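Local coordinates for allantoin racemase (PDB 5LG5), which catalyses the interconversion of the two allantoin enantiomers and, as a HyuE-family racemase, probably acts on other 5-monosubstituted hydantoins, at residues T17-E20 with Q21-V25; E150-P153 with V154-M157; A164-A167 with I168-K172. All coordinates share one frame; numbering follows the deposited sequence.

Interaction 1: residues T17-E20 with Q21-V25; sequences TIAE and QARAV
Arg-23 lies back over Ala-19, one turn earlier in the same helix. CB sits equally close to two backbone oxygens, 3.5 Å from both Ala-19 O and Glu-20 O. CG then rises alongside the first of these, 3.6 Å from Ala-19 O. About the CG-CD bond the chain bends (chi3 -84°), which sends NE and CZ back over Ala-19 instead of straight out from the helix. The guanidinium thus has Ala-19 O below one of its faces, displaced toward the rim of the group. At the tip, NH2 reaches the Ala-19 methyl, with 3.4 Å between Arg-23 NH2 and Ala-19 CB. This is van der Waals contact. Ala-19 O, the oxygen under the guanidinium, is already engaged: Arg-23 N donates to it over 2.9 Å. Opposite charge is not far off, but Glu-20 OE2 and Arg-23 NH2 stay 6.8 Å apart, so any attraction is probably diffuse. On another side of the helix, Gln-21 folds its CG against Thr-17 O at 3.5 Å, beside its own i to i+4 backbone bond to that oxygen. Thr-17 OG1 bonds back to Ser-13 O, one turn earlier.

Helix 12-25 is the crossover of the beta-alpha-beta unit that joins parallel strands 2-7 and 31-35. Ile-18 packs on Val-5 and Asn-7 of the first strand and Ala-22 on Ile-32 of the second, while Val-202 and Val-206 of helix 201-214 meet Ile-18 and Ala-22 respectively.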
ATOM      1  N   THR E  17      -6.697 -36.729  11.632  1.00 20.33           N
ATOM      2  CA  THR E  17      -7.233 -36.373  10.329  1.00 19.99           C
ATOM      3  C   THR E  17      -6.176 -35.622   9.526  1.00 25.53           C
ATOM      4  O   THR E  17      -5.940 -35.920   8.357  1.00 19.88           O
ATOM      5  CB  THR E  17      -8.474 -35.492  10.461  1.00 22.18           C
ATOM      6  OG1 THR E  17      -9.480 -36.186  11.206  1.00 28.25           O
ATOM      7  CG2 THR E  17      -9.010 -35.112   9.092  1.00 20.28           C
ATOM      8  N   ILE E  18      -5.526 -34.657  10.175  1.00 22.06           N
ATOM      9  CA  ILE E  18      -4.499 -33.857   9.518  1.00 22.50           C
ATOM     10  C   ILE E  18      -3.345 -34.755   9.107  1.00 18.97           C
ATOM     11  O   ILE E  18      -2.829 -34.658   7.987  1.00 18.67           O
ATOM     12  CB  ILE E  18      -3.997 -32.720  10.437  1.00 18.71           C
ATOM     13  CG1 ILE E  18      -5.095 -31.678  10.638  1.00 17.50           C
ATOM     14  CG2 ILE E  18      -2.773 -32.052   9.849  1.00 15.99           C
ATOM     15  CD1 ILE E  18      -4.776 -30.652  11.747  1.00 21.27           C
ATOM     16  N   ALA E  19      -2.939 -35.629  10.021  1.00 20.08           N
ATOM     17  CA  ALA E  19      -1.823 -36.534   9.760  1.00 20.85           C
ATOM     18  C   ALA E  19      -2.112 -37.527   8.631  1.00 20.67           C
ATOM     19  O   ALA E  19      -1.221 -37.833   7.840  1.00 20.35           O
ATOM     20  CB  ALA E  19      -1.427 -37.266  11.031  1.00 23.02           C
ATOM     21  N   GLU E  20      -3.343 -38.032   8.546  1.00 20.97           N
ATOM     22  CA  GLU E  20      -3.673 -38.947   7.451  1.00 24.52           C
ATOM     23  C   GLU E  20      -3.493 -38.242   6.118  1.00 20.94           C
ATOM     24  O   GLU E  20      -2.922 -38.791   5.178  1.00 18.29           O
ATOM     25  CB  GLU E  20      -5.124 -39.420   7.500  1.00 26.48           C
ATOM     26  CG  GLU E  20      -5.536 -40.346   8.603  1.00 33.19           C
ATOM     27  CD  GLU E  20      -7.030 -40.658   8.506  1.00 41.32           C
ATOM     28  OE1 GLU E  20      -7.675 -40.193   7.530  1.00 36.31           O
ATOM     29  OE2 GLU E  20      -7.555 -41.361   9.398  1.00 48.66           O
ATOM     30  N   GLN E  21      -4.009 -37.018   6.043  1.00 23.16           N
ATOM     31  CA  GLN E  21      -3.926 -36.242   4.816  1.00 19.61           C
ATOM     32  C   GLN E  21      -2.491 -35.955   4.435  1.00 20.55           C
ATOM     33  O   GLN E  21      -2.131 -35.992   3.258  1.00 19.37           O
ATOM     34  CB  GLN E  21      -4.697 -34.933   4.961  1.00 22.70           C
ATOM     35  CG  GLN E  21      -6.194 -35.135   4.956  1.00 25.96           C
ATOM     36  CD  GLN E  21      -6.666 -35.815   3.681  1.00 29.63           C
ATOM     37  OE1 GLN E  21      -6.223 -35.477   2.575  1.00 30.00           O
ATOM     38  NE2 GLN E  21      -7.582 -36.770   3.829  1.00 31.19           N
ATOM     39  N   ALA E  22      -1.668 -35.672   5.439  1.00 21.53           N
ATOM     40  CA  ALA E  22      -0.264 -35.391   5.183  1.00 20.19           C
ATOM     41  C   ALA E  22       0.390 -36.632   4.600  1.00 19.95           C
ATOM     42  O   ALA E  22       1.146 -36.563   3.621  1.00 18.14           O
ATOM     43  CB  ALA E  22       0.435 -34.956   6.475  1.00 17.00           C
ATOM     44  N   ARG E  23       0.084 -37.772   5.210  1.00 19.67           N
ATOM     45  CA  ARG E  23       0.622 -39.050   4.756  1.00 21.97           C
ATOM     46  C   ARG E  23       0.185 -39.413   3.343  1.00 20.55           C
ATOM     47  O   ARG E  23       0.935 -40.033   2.593  1.00 23.54           O
ATOM     48  CB  ARG E  23       0.243 -40.162   5.726  1.00 24.58           C
ATOM     49  CG  ARG E  23       1.217 -40.314   6.865  1.00 25.53           C
ATOM     50  CD  ARG E  23       0.907 -41.554   7.672  1.00 29.00           C
ATOM     51  NE  ARG E  23      -0.137 -41.270   8.648  1.00 29.99           N
ATOM     52  CZ  ARG E  23       0.108 -40.838   9.878  1.00 25.09           C
ATOM     53  NH1 ARG E  23       1.363 -40.644  10.274  1.00 19.45           N
ATOM     54  NH2 ARG E  23      -0.902 -40.597  10.707  1.00 25.17           N
ATOM     55  N   ALA E  24      -1.020 -38.999   2.976  1.00 22.53           N
ATOM     56  CA  ALA E  24      -1.553 -39.312   1.658  1.00 24.74           C
ATOM     57  C   ALA E  24      -0.732 -38.702   0.525  1.00 23.94           C
ATOM     58  O   ALA E  24      -0.732 -39.228  -0.587  1.00 25.48           O
ATOM     59  CB  ALA E  24      -3.023 -38.898   1.547  1.00 20.32           C
ATOM     60  N   VAL E  25      -0.059 -37.582   0.778  1.00 19.25           N
ATOM     61  CA  VAL E  25       0.706 -36.966  -0.301  1.00 19.19           C
ATOM     62  C   VAL E  25       2.201 -37.074  -0.092  1.00 16.61           C
ATOM     63  O   VAL E  25       2.972 -36.764  -0.997  1.00 21.11           O
ATOM     64  CB  VAL E  25       0.324 -35.490  -0.513  1.00 19.07           C
ATOM     65  CG1 VAL E  25      -1.161 -35.400  -0.784  1.00 20.63           C
ATOM     66  CG2 VAL E  25       0.702 -34.646   0.721  1.00 15.81           C
TER

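Interaction 2: residues E150-P153 with V154-M157; sequences EEDP and VAAM
The carboxylate of Asp-152 meets the methyl group of Ala-155, which approaches obliquely to its plane and almost evenly between the oxygens: Ala-155 CB is 3.3 Å from both Asp-152 OD1 and Asp-152 OD2. The next flat unit is the Asp-152 carbonyl, and here the approach is different. Ala-156 N donates to Asp-152 O at 2.8 Å, in the carbonyl plane, and the Ala-156 methyl rests beside the same oxygen. One residue on, Met-157 N reaches Pro-153 O at 3.0 Å from well above its carbonyl plane, 42° out of it, while Met-157 CB crowds that oxygen at 3.2 Å.

Asp-152 is both the residue where helix 148-151 gives way and the N-cap of helix 153-171. With CG anti to its own N (chi1 -169°), the carboxylate swings forward to the first turn, yet Asp-152 OD2 remains 3.8 Å from Ala-155 N, too long for a capping hydrogen bond. Crystal neighbours touch Asp-152, Val-154 and Ala-155, so the lattice may have some say in this pose. Beyond CB, the Met-157 chain leaves the turn and packs on Gln-189, Ile-190 and Arg-193 of helix 187-194.

Chemically, this is a helix start that relies on main-chain bonds. Proline is well tolerated in the first turn, where a backbone N has no carbonyl of the same helix to bond, and the aspartate's negative charge at the amino end probably suits the helix dipole, which would in turn favour the ionised carboxylate.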
ATOM      1  N   GLU E 150     -16.769 -32.081  11.870  1.00 38.92           N
ATOM      2  CA  GLU E 150     -16.847 -33.530  11.930  1.00 37.82           C
ATOM      3  C   GLU E 150     -18.153 -34.048  12.537  1.00 38.62           C
ATOM      4  O   GLU E 150     -18.522 -35.202  12.315  1.00 41.84           O
ATOM      5  CB  GLU E 150     -15.640 -34.068  12.709  1.00 45.39           C
ATOM      6  CG  GLU E 150     -14.351 -34.121  11.879  1.00 47.53           C
ATOM      7  CD  GLU E 150     -14.288 -35.321  10.938  1.00 50.40           C
ATOM      8  OE1 GLU E 150     -14.999 -36.318  11.194  1.00 55.11           O
ATOM      9  OE2 GLU E 150     -13.520 -35.269   9.947  1.00 46.30           O
ATOM     10  N   GLU E 151     -18.870 -33.200  13.272  1.00 36.93           N
ATOM     11  CA  GLU E 151     -20.116 -33.646  13.900  1.00 37.02           C
ATOM     12  C   GLU E 151     -21.377 -33.249  13.115  1.00 37.04           C
ATOM     13  O   GLU E 151     -22.447 -33.820  13.319  1.00 30.85           O
ATOM     14  CB  GLU E 151     -20.169 -33.189  15.354  1.00 40.68           C
ATOM     15  CG  GLU E 151     -20.302 -34.389  16.331  1.00 53.38           C
ATOM     16  CD  GLU E 151     -19.265 -35.523  16.116  1.00 59.85           C
ATOM     17  OE1 GLU E 151     -18.232 -35.319  15.437  1.00 59.77           O
ATOM     18  OE2 GLU E 151     -19.496 -36.645  16.624  1.00 60.99           O
ATOM     19  N   ASP E 152     -21.252 -32.257  12.238  1.00 31.13           N
ATOM     20  CA  ASP E 152     -22.351 -31.892  11.348  1.00 24.08           C
ATOM     21  C   ASP E 152     -21.738 -31.655   9.966  1.00 24.96           C
ATOM     22  O   ASP E 152     -21.819 -30.556   9.416  1.00 28.08           O
ATOM     23  CB  ASP E 152     -23.047 -30.635  11.865  1.00 23.24           C
ATOM     24  CG  ASP E 152     -24.345 -30.350  11.151  1.00 26.25           C
ATOM     25  OD1 ASP E 152     -24.912 -29.261  11.388  1.00 27.78           O
ATOM     26  OD2 ASP E 152     -24.798 -31.202  10.346  1.00 24.07           O
ATOM     27  N   PRO E 153     -21.157 -32.720   9.382  1.00 23.68           N
ATOM     28  CA  PRO E 153     -20.342 -32.590   8.168  1.00 23.99           C
ATOM     29  C   PRO E 153     -21.127 -32.298   6.900  1.00 27.80           C
ATOM     30  O   PRO E 153     -20.556 -31.731   5.960  1.00 26.60           O
ATOM     31  CB  PRO E 153     -19.644 -33.952   8.055  1.00 27.20           C
ATOM     32  CG  PRO E 153     -20.519 -34.899   8.789  1.00 25.20           C
ATOM     33  CD  PRO E 153     -21.233 -34.117   9.853  1.00 24.46           C
ATOM     34  N   VAL E 154     -22.390 -32.706   6.841  1.00 21.30           N
ATOM     35  CA  VAL E 154     -23.161 -32.424   5.644  1.00 21.49           C
ATOM     36  C   VAL E 154     -23.421 -30.925   5.619  1.00 21.35           C
ATOM     37  O   VAL E 154     -23.212 -30.265   4.603  1.00 17.34           O
ATOM     38  CB  VAL E 154     -24.481 -33.224   5.567  1.00 19.83           C
ATOM     39  CG1 VAL E 154     -25.319 -32.748   4.377  1.00 14.24           C
ATOM     40  CG2 VAL E 154     -24.192 -34.727   5.464  1.00 16.47           C
ATOM     41  N   ALA E 155     -23.858 -30.396   6.756  1.00 17.01           N
ATOM     42  CA  ALA E 155     -24.131 -28.972   6.862  1.00 23.94           C
ATOM     43  C   ALA E 155     -22.842 -28.167   6.724  1.00 23.64           C
ATOM     44  O   ALA E 155     -22.828 -27.107   6.085  1.00 24.58           O
ATOM     45  CB  ALA E 155     -24.799 -28.666   8.190  1.00 23.40           C
ATOM     46  N   ALA E 156     -21.759 -28.690   7.297  1.00 20.77           N
ATOM     47  CA  ALA E 156     -20.472 -28.009   7.244  1.00 26.57           C
ATOM     48  C   ALA E 156     -19.979 -27.860   5.812  1.00 26.68           C
ATOM     49  O   ALA E 156     -19.602 -26.764   5.383  1.00 23.72           O
ATOM     50  CB  ALA E 156     -19.442 -28.770   8.068  1.00 26.77           C
ATOM     51  N   MET E 157     -20.007 -28.963   5.074  1.00 18.54           N
ATOM     52  CA  MET E 157     -19.554 -28.980   3.698  1.00 21.54           C
ATOM     53  C   MET E 157     -20.366 -28.000   2.843  1.00 25.92           C
ATOM     54  O   MET E 157     -19.815 -27.252   2.031  1.00 23.91           O
ATOM     55  CB  MET E 157     -19.634 -30.409   3.162  1.00 24.72           C
ATOM     56  CG  MET E 157     -19.421 -30.542   1.673  1.00 28.76           C
ATOM     57  SD  MET E 157     -17.831 -29.983   1.033  1.00 40.29           S
ATOM     58  CE  MET E 157     -16.728 -31.070   1.924  1.00 31.78           C
TER

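Interaction 3: residues A164-A167 with I168-K172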
ATOM      1  N   ALA E 164     -17.437 -20.570  -0.841  1.00 15.56           N
ATOM      2  CA  ALA E 164     -16.567 -20.720  -2.001  1.00 11.48           C
ATOM      3  C   ALA E 164     -17.254 -20.201  -3.266  1.00 16.90           C
ATOM      4  O   ALA E 164     -16.636 -19.518  -4.089  1.00 14.85           O
ATOM      5  CB  ALA E 164     -16.143 -22.167  -2.172  1.00 12.01           C
ATOM      6  N   GLU E 165     -18.536 -20.524  -3.417  1.00 16.79           N
ATOM      7  CA  GLU E 165     -19.293 -20.058  -4.577  1.00 20.62           C
ATOM      8  C   GLU E 165     -19.396 -18.536  -4.583  1.00 20.57           C
ATOM      9  O   GLU E 165     -19.266 -17.899  -5.630  1.00 17.77           O
ATOM     10  CB  GLU E 165     -20.675 -20.722  -4.618  1.00 18.67           C
ATOM     11  CG  GLU E 165     -20.595 -22.196  -4.973  1.00 18.41           C
ATOM     12  CD  GLU E 165     -21.938 -22.911  -4.907  1.00 31.31           C
ATOM     13  OE1 GLU E 165     -22.849 -22.425  -4.190  1.00 26.21           O
ATOM     14  OE2 GLU E 165     -22.063 -23.980  -5.553  1.00 30.13           O
ATOM     15  N   LEU E 166     -19.607 -17.955  -3.405  1.00 17.07           N
ATOM     16  CA  LEU E 166     -19.695 -16.506  -3.291  1.00 19.12           C
ATOM     17  C   LEU E 166     -18.348 -15.856  -3.585  1.00 19.06           C
ATOM     18  O   LEU E 166     -18.268 -14.817  -4.246  1.00 18.75           O
ATOM     19  CB  LEU E 166     -20.189 -16.106  -1.898  1.00 20.47           C
ATOM     20  CG  LEU E 166     -21.641 -16.440  -1.552  1.00 23.67           C
ATOM     21  CD1 LEU E 166     -21.930 -16.149  -0.083  1.00 24.95           C
ATOM     22  CD2 LEU E 166     -22.596 -15.630  -2.438  1.00 30.38           C
ATOM     23  N   ALA E 167     -17.287 -16.484  -3.096  1.00 17.22           N
ATOM     24  CA  ALA E 167     -15.944 -15.983  -3.324  1.00 15.99           C
ATOM     25  C   ALA E 167     -15.637 -15.926  -4.821  1.00 14.91           C
ATOM     26  O   ALA E 167     -15.118 -14.923  -5.325  1.00 14.30           O
ATOM     27  CB  ALA E 167     -14.935 -16.855  -2.597  1.00 10.78           C
ATOM     28  N   ILE E 168     -15.995 -16.987  -5.535  1.00 12.30           N
ATOM     29  CA  ILE E 168     -15.775 -17.043  -6.976  1.00 16.45           C
ATOM     30  C   ILE E 168     -16.614 -15.992  -7.699  1.00 18.69           C
ATOM     31  O   ILE E 168     -16.094 -15.166  -8.471  1.00 19.03           O
ATOM     32  CB  ILE E 168     -16.124 -18.452  -7.517  1.00 18.53           C
ATOM     33  CG1 ILE E 168     -15.190 -19.488  -6.905  1.00 16.52           C
ATOM     34  CG2 ILE E 168     -16.100 -18.490  -9.036  1.00 14.36           C
ATOM     35  CD1 ILE E 168     -15.729 -20.911  -6.952  1.00 17.36           C
ATOM     36  N   ARG E 169     -17.908 -15.987  -7.405  1.00 19.88           N
ATOM     37  CA  ARG E 169     -18.849 -15.121  -8.108  1.00 17.53           C
ATOM     38  C   ARG E 169     -18.674 -13.645  -7.770  1.00 22.86           C
ATOM     39  O   ARG E 169     -18.521 -12.809  -8.662  1.00 23.75           O
ATOM     40  CB  ARG E 169     -20.284 -15.558  -7.795  1.00 22.57           C
ATOM     41  CG  ARG E 169     -21.358 -14.647  -8.352  1.00 28.02           C
ATOM     42  CD  ARG E 169     -22.736 -15.284  -8.244  1.00 38.17           C
ATOM     43  NE  ARG E 169     -23.418 -14.855  -7.027  1.00 40.60           N
ATOM     44  CZ  ARG E 169     -23.968 -13.659  -6.838  1.00 48.16           C
ATOM     45  NH1 ARG E 169     -23.914 -12.726  -7.790  1.00 45.78           N
ATOM     46  NH2 ARG E 169     -24.559 -13.388  -5.680  1.00 48.01           N
ATOM     47  N   GLU E 170     -18.673 -13.335  -6.477  1.00 22.51           N
ATOM     48  CA  GLU E 170     -18.624 -11.952  -6.023  1.00 20.08           C
ATOM     49  C   GLU E 170     -17.212 -11.397  -5.847  1.00 17.16           C
ATOM     50  O   GLU E 170     -16.956 -10.237  -6.158  1.00 16.38           O
ATOM     51  CB  GLU E 170     -19.436 -11.800  -4.740  1.00 24.45           C
ATOM     52  CG  GLU E 170     -20.895 -12.172  -4.929  1.00 29.64           C
ATOM     53  CD  GLU E 170     -21.693 -12.035  -3.661  1.00 39.43           C
ATOM     54  OE1 GLU E 170     -21.069 -11.797  -2.600  1.00 43.18           O
ATOM     55  OE2 GLU E 170     -22.939 -12.149  -3.730  1.00 43.14           O
ATOM     56  N   ASP E 171     -16.303 -12.204  -5.317  1.00 14.68           N
ATOM     57  CA  ASP E 171     -14.965 -11.710  -5.029  1.00 14.21           C
ATOM     58  C   ASP E 171     -13.964 -11.978  -6.158  1.00 15.95           C
ATOM     59  O   ASP E 171     -12.811 -11.531  -6.089  1.00 13.00           O
ATOM     60  CB  ASP E 171     -14.441 -12.299  -3.714  1.00 11.34           C
ATOM     61  CG  ASP E 171     -15.402 -12.101  -2.562  1.00 15.36           C
ATOM     62  OD1 ASP E 171     -16.148 -11.109  -2.599  1.00 17.81           O
ATOM     63  OD2 ASP E 171     -15.411 -12.932  -1.624  1.00 16.38           O
ATOM     64  N   LYS E 172     -14.391 -12.734  -7.167  1.00 13.25           N
ATOM     65  CA  LYS E 172     -13.510 -13.102  -8.302  1.00 12.75           C
ATOM     66  C   LYS E 172     -12.338 -13.998  -7.910  1.00 18.57           C
ATOM     67  O   LYS E 172     -11.251 -13.933  -8.517  1.00 16.21           O
ATOM     68  CB  LYS E 172     -13.007 -11.878  -9.072  1.00 16.43           C
ATOM     69  CG  LYS E 172     -14.130 -11.008  -9.606  1.00 20.08           C
ATOM     70  CD  LYS E 172     -15.109 -11.859 -10.417  1.00 22.00           C
ATOM     71  CE  LYS E 172     -16.295 -11.021 -10.897  1.00 28.67           C
ATOM     72  NZ  LYS E 172     -16.619 -11.253 -12.330  1.00 30.63           N
TER
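With CG1 opposite the carbonyl carbon, beside the backbone N (chi1 -63°), Ile-168 lays its longer branch against Ala-164 O: Ile-168 CG1 is 3.2 Å and Ile-168 CD1 3.3 Å from that oxygen. The same acceptor takes a regular helical bond from Ile-168 N, and Arg-169 N repeats the pattern on Glu-165 O. Farther on, the bonding frays. Leu-166 O is gripped firmly by Glu-170 N at 2.7 Å and weakly by Asp-171 N at 3.4 Å; the latter donor is shared, since it also makes a weak bond to Ala-167 O. Lys-172, with positive phi, ends the helix, and Ala-173 adds a backbone bond to Ala-167.

Several charged ends are paired too. Arg-169 NH2 forms a salt bridge with Glu-170 OE2 at 2.8 Å, and Glu-170 CG lies over the centre of the guanidinium. Leu-166 runs alongside Glu-170, its CD2 3.7 Å from Glu-170 OE2. Asp-171 OD2 is satisfied by Arg-140 and Ser-138, and Lys-172 NZ by Asp-117 of the third subunit.

Ile-168 also packs on Thr-194 and Val-196. Replacing it with an alanine would probably open a gap beside Ala-164 O and leave both residues without their aliphatic partner. The last turns of helix 153-171 touch strand 136-141 through Ala-167 and Asp-171, and helix 187-194 through Ala-164 and Ile-168, both on Thr-194.

In the fold
Interactions 2 and 3 are the two ends of one helix, 153-171, their centres about 21 Å apart; interaction 1 belongs to helix 12-25, which links strands 2-7 and 31-35 of one parallel sheet, whereas interaction 3 touches strand 136-141 of a second. Nearest atoms of interactions 1 and 2 lie about 4 Å apart, those of 1 and 3 about 17 Å. Interaction 2 is a surface contact, the others partly buried. In interaction 1 regular helical bonding carries an arginine folded over an alanine, with apolar residues turned inward. The amino end at 150-157 has an aspartate and a proline, the carboxyl end at 164-172 weak shared bonds and salt bridges, one reaching another subunit.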